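Local atomic coordinates of ribulose bisphosphate carboxylase (Hyperthermus butylicus DSM 5456, PDB entry 6HUN), a protein that probably catalyses the magnesium-dependent carboxylation of ribulose 1,5-bisphosphate to two molecules of 3-phosphoglycerate, as part of an archaeal AMP degradation pathway. Residues I55-G69 against W80-H92. Residues are numbered along the deposited sequence; the frame is centred on the assembly and turned at random.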
# COMPACT_ATOMS: atom_id res chain seq x y z
N ILE A 55 0.90 -28.14 7.47
CA ILE A 55 -0.11 -27.08 7.36
C ILE A 55 -0.56 -26.63 8.73
O ILE A 55 -0.81 -25.43 8.98
CB ILE A 55 -1.31 -27.52 6.48
CG1 ILE A 55 -2.33 -26.39 6.36
CG2 ILE A 55 -2.05 -28.73 7.07
CD1 ILE A 55 -1.68 -25.05 5.82
N LYS A 56 -0.66 -27.57 9.67
CA LYS A 56 -1.05 -27.19 11.01
C LYS A 56 -0.01 -26.28 11.64
O LYS A 56 -0.37 -25.32 12.33
CB LYS A 56 -1.26 -28.43 11.85
CG LYS A 56 -2.56 -29.06 11.52
CD LYS A 56 -3.02 -29.79 12.75
CE LYS A 56 -4.49 -29.81 12.79
NZ LYS A 56 -5.06 -30.15 11.45
N ASP A 57 1.27 -26.58 11.42
CA ASP A 57 2.35 -25.72 11.90
C ASP A 57 2.26 -24.33 11.26
O ASP A 57 2.32 -23.30 11.95
CB ASP A 57 3.69 -26.37 11.60
CG ASP A 57 4.87 -25.68 12.28
OD1 ASP A 57 4.68 -24.59 12.85
OD2 ASP A 57 5.99 -26.25 12.24
N ALA A 58 2.16 -24.28 9.92
CA ALA A 58 2.06 -22.99 9.24
C ALA A 58 0.86 -22.21 9.77
O ALA A 58 0.97 -21.02 10.05
CB ALA A 58 1.94 -23.20 7.73
N ALA A 59 -0.26 -22.91 10.00
CA ALA A 59 -1.49 -22.23 10.39
C ALA A 59 -1.40 -21.65 11.79
O ALA A 59 -1.92 -20.56 12.05
CB ALA A 59 -2.69 -23.17 10.27
N GLY A 60 -0.77 -22.36 12.73
CA GLY A 60 -0.60 -21.80 14.06
C GLY A 60 0.37 -20.63 14.07
O GLY A 60 0.19 -19.68 14.83
N ARG A 61 1.38 -20.68 13.21
CA ARG A 61 2.28 -19.54 13.11
C ARG A 61 1.57 -18.34 12.56
O ARG A 61 1.80 -17.23 13.04
CB ARG A 61 3.49 -19.88 12.24
CG ARG A 61 4.54 -20.74 12.95
CD ARG A 61 5.48 -21.32 11.94
NE ARG A 61 6.34 -22.31 12.56
CZ ARG A 61 7.59 -22.05 12.93
NH1 ARG A 61 8.07 -20.83 12.73
NH2 ARG A 61 8.33 -22.99 13.52
N ILE A 62 0.71 -18.53 11.54
CA ILE A 62 -0.09 -17.42 11.02
C ILE A 62 -0.99 -16.85 12.12
O ILE A 62 -1.05 -15.64 12.33
CB ILE A 62 -0.91 -17.86 9.80
CG1 ILE A 62 -0.00 -18.16 8.58
CG2 ILE A 62 -1.96 -16.76 9.42
CD1 ILE A 62 -0.80 -18.93 7.50
N ALA A 63 -1.70 -17.73 12.84
CA ALA A 63 -2.61 -17.25 13.88
C ALA A 63 -1.86 -16.48 14.98
O ALA A 63 -2.35 -15.44 15.44
CB ALA A 63 -3.41 -18.42 14.49
N ALA A 64 -0.70 -16.97 15.40
CA ALA A 64 0.08 -16.30 16.45
C ALA A 64 0.63 -14.98 15.95
O ALA A 64 0.55 -13.95 16.64
CB ALA A 64 1.23 -17.20 16.91
N GLU A 65 1.23 -14.98 14.77
CA GLU A 65 1.86 -13.76 14.28
C GLU A 65 0.83 -12.67 14.01
O GLU A 65 1.15 -11.48 14.18
CB GLU A 65 2.68 -14.07 13.04
CG GLU A 65 3.28 -12.83 12.28
CD GLU A 65 4.33 -12.08 13.08
OE1 GLU A 65 4.40 -10.84 12.95
OE2 GLU A 65 5.09 -12.72 13.83
N SER A 66 -0.38 -13.02 13.57
CA SER A 66 -1.38 -12.01 13.28
C SER A 66 -2.22 -11.66 14.51
O SER A 66 -3.19 -10.92 14.39
CB SER A 66 -2.28 -12.45 12.11
OG SER A 66 -2.91 -13.69 12.42
N SER A 67 -1.83 -12.13 15.70
CA SER A 67 -2.57 -11.74 16.91
C SER A 67 -1.59 -11.37 18.03
O SER A 67 -0.97 -10.31 17.96
CB SER A 67 -3.59 -12.82 17.33
OG SER A 67 -3.06 -14.05 17.77
N VAL A 68 -1.39 -12.25 19.01
CA VAL A 68 -0.68 -11.89 20.25
C VAL A 68 0.75 -12.41 20.28
O VAL A 68 1.39 -12.31 21.33
CB VAL A 68 -1.43 -12.41 21.49
CG1 VAL A 68 -2.77 -11.76 21.56
CG2 VAL A 68 -1.56 -13.88 21.42
N GLY A 69 1.25 -12.98 19.19
CA GLY A 69 2.60 -13.50 19.25
C GLY A 69 2.73 -14.67 20.22
O GLY A 69 1.77 -15.36 20.59
N TRP A 80 -4.53 -10.16 29.07
CA TRP A 80 -5.37 -10.24 27.89
C TRP A 80 -4.83 -11.20 26.83
O TRP A 80 -5.39 -11.26 25.72
CB TRP A 80 -5.56 -8.85 27.29
CG TRP A 80 -6.56 -8.03 28.02
CD1 TRP A 80 -6.41 -7.46 29.24
CD2 TRP A 80 -7.89 -7.70 27.58
NE1 TRP A 80 -7.55 -6.79 29.60
CE2 TRP A 80 -8.48 -6.92 28.60
CE3 TRP A 80 -8.65 -8.00 26.44
CZ2 TRP A 80 -9.78 -6.42 28.51
CZ3 TRP A 80 -9.95 -7.50 26.35
CH2 TRP A 80 -10.49 -6.72 27.39
N PHE A 81 -3.79 -11.98 27.14
CA PHE A 81 -3.18 -12.84 26.14
C PHE A 81 -4.14 -13.93 25.65
O PHE A 81 -4.40 -14.05 24.44
CB PHE A 81 -1.89 -13.46 26.70
CG PHE A 81 -1.21 -14.41 25.75
CD1 PHE A 81 -0.28 -13.95 24.84
CD2 PHE A 81 -1.51 -15.77 25.76
CE1 PHE A 81 0.37 -14.83 23.97
CE2 PHE A 81 -0.90 -16.64 24.89
CZ PHE A 81 0.05 -16.18 23.99
N GLU A 82 -4.64 -14.78 26.56
CA GLU A 82 -5.53 -15.86 26.13
C GLU A 82 -6.83 -15.32 25.54
O GLU A 82 -7.40 -15.95 24.64
CB GLU A 82 -5.83 -16.84 27.28
CG GLU A 82 -4.66 -17.75 27.66
CD GLU A 82 -4.47 -18.90 26.66
OE1 GLU A 82 -3.32 -19.38 26.54
OE2 GLU A 82 -5.44 -19.31 25.99
N LYS A 83 -7.27 -14.15 26.00
CA LYS A 83 -8.48 -13.51 25.49
C LYS A 83 -8.30 -13.03 24.04
O LYS A 83 -9.20 -13.20 23.21
CB LYS A 83 -8.85 -12.34 26.40
CG LYS A 83 -9.93 -11.40 25.85
CD LYS A 83 -11.24 -12.17 25.53
CE LYS A 83 -11.88 -11.63 24.21
NZ LYS A 83 -12.52 -12.74 23.42
N LEU A 84 -7.16 -12.43 23.74
CA LEU A 84 -6.92 -11.85 22.42
C LEU A 84 -6.42 -12.85 21.40
O LEU A 84 -6.17 -12.45 20.26
CB LEU A 84 -5.90 -10.72 22.56
CG LEU A 84 -6.38 -9.50 23.32
CD1 LEU A 84 -5.27 -8.46 23.47
CD2 LEU A 84 -7.59 -8.90 22.58
N LYS A 85 -6.27 -14.12 21.73
CA LYS A 85 -5.53 -15.02 20.87
C LYS A 85 -6.37 -15.54 19.70
O LYS A 85 -7.54 -15.90 19.88
CB LYS A 85 -4.99 -16.17 21.68
CG LYS A 85 -4.62 -17.36 20.84
CD LYS A 85 -4.66 -18.61 21.65
CE LYS A 85 -3.92 -18.37 22.93
NZ LYS A 85 -3.22 -19.60 23.30
N ALA A 86 -5.77 -15.61 18.50
CA ALA A 86 -6.50 -16.07 17.32
C ALA A 86 -6.38 -17.59 17.18
O ALA A 86 -5.43 -18.20 17.66
CB ALA A 86 -5.98 -15.39 16.04
N LYS A 87 -7.38 -18.22 16.54
CA LYS A 87 -7.40 -19.67 16.43
C LYS A 87 -7.66 -20.13 15.01
O LYS A 87 -8.71 -19.81 14.44
CB LYS A 87 -8.48 -20.26 17.37
CG LYS A 87 -8.16 -20.08 18.82
CD LYS A 87 -6.93 -20.89 19.22
CE LYS A 87 -7.26 -21.77 20.40
NZ LYS A 87 -8.39 -22.64 19.99
N ALA A 88 -6.75 -20.94 14.47
CA ALA A 88 -7.04 -21.65 13.23
C ALA A 88 -7.94 -22.82 13.58
O ALA A 88 -7.52 -23.69 14.34
CB ALA A 88 -5.77 -22.18 12.57
N TYR A 89 -9.14 -22.86 13.01
CA TYR A 89 -10.15 -23.82 13.44
C TYR A 89 -10.65 -24.69 12.30
O TYR A 89 -11.55 -25.52 12.51
CB TYR A 89 -11.33 -23.10 14.12
CG TYR A 89 -12.16 -22.26 13.17
CD1 TYR A 89 -11.79 -20.94 12.89
CD2 TYR A 89 -13.27 -22.79 12.53
CE1 TYR A 89 -12.51 -20.19 12.01
CE2 TYR A 89 -13.99 -22.04 11.64
CZ TYR A 89 -13.60 -20.73 11.37
OH TYR A 89 -14.33 -19.97 10.50
N ARG A 90 -10.06 -24.58 11.12
CA ARG A 90 -10.66 -25.25 9.98
C ARG A 90 -9.70 -25.21 8.83
O ARG A 90 -9.08 -24.17 8.57
CB ARG A 90 -11.99 -24.61 9.59
CG ARG A 90 -12.71 -25.33 8.51
CD ARG A 90 -14.02 -24.65 8.23
NE ARG A 90 -14.58 -25.13 6.98
CZ ARG A 90 -15.51 -24.48 6.30
NH1 ARG A 90 -15.95 -23.30 6.73
NH2 ARG A 90 -15.95 -24.98 5.16
N PHE A 91 -9.60 -26.35 8.14
CA PHE A 91 -8.64 -26.63 7.09
C PHE A 91 -9.35 -27.27 5.90
O PHE A 91 -10.21 -28.15 6.06
CB PHE A 91 -7.53 -27.57 7.63
CG PHE A 91 -6.71 -26.97 8.74
CD1 PHE A 91 -7.22 -26.86 10.02
CD2 PHE A 91 -5.42 -26.47 8.48
CE1 PHE A 91 -6.50 -26.29 11.03
CE2 PHE A 91 -4.67 -25.92 9.50
CZ PHE A 91 -5.20 -25.81 10.77
N HIS A 92 -8.95 -26.86 4.70
CA HIS A 92 -9.44 -27.45 3.46
C HIS A 92 -8.28 -27.61 2.50
O HIS A 92 -7.67 -26.62 2.05
CB HIS A 92 -10.57 -26.64 2.84
CG HIS A 92 -11.08 -27.21 1.56
ND1 HIS A 92 -12.02 -28.23 1.52
CD2 HIS A 92 -10.78 -26.94 0.27
CE1 HIS A 92 -12.29 -28.53 0.26
NE2 HIS A 92 -11.55 -27.76 -0.52
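Phe91 lies against the first turns of helix 55-65. Lys56 NZ stands over one ring face, 4.2 Å from the centroid of Phe91 and 14° off its normal, a cation-pi contact; the same ammonium makes a salt bridge with Glu32. Ile55 CG1, anti to its own amide nitrogen, meets the ring edge 3.7 Å from Phe91 CD2, while Ala59 CB approaches Phe91 CE2 obliquely at 3.5 Å. Small side chains then let helix and strand come close: Ala59 CB sits 4.0 Å from Ala88 CB. Ala63 packs on Ala86, just ahead of the strand. Beyond the helix end, Ser67 OG accepts the Ala86 amide (3.2 Å from Ala86 N, 157° at the hydrogen) and donates to Ala63 O, tying strand entry to last turn. Val68 packs against the weakly bonded helical turn at 81-84, its CG1 tight on Leu84 CB (3.4 Å) and its CG2 on Phe81 CE1. Trp71 meets Phe81 edge-to-face, and Leu180 of the second subunit packs on Val68. Within the N-terminal domain, the N-to-C directions of helix 55-65 and strand 87-92 diverge by 137°, and the helix covers a sheet: Ile55 reaches strands 99-105 and 41-49, Ile62 strands 41-49 and 132-141.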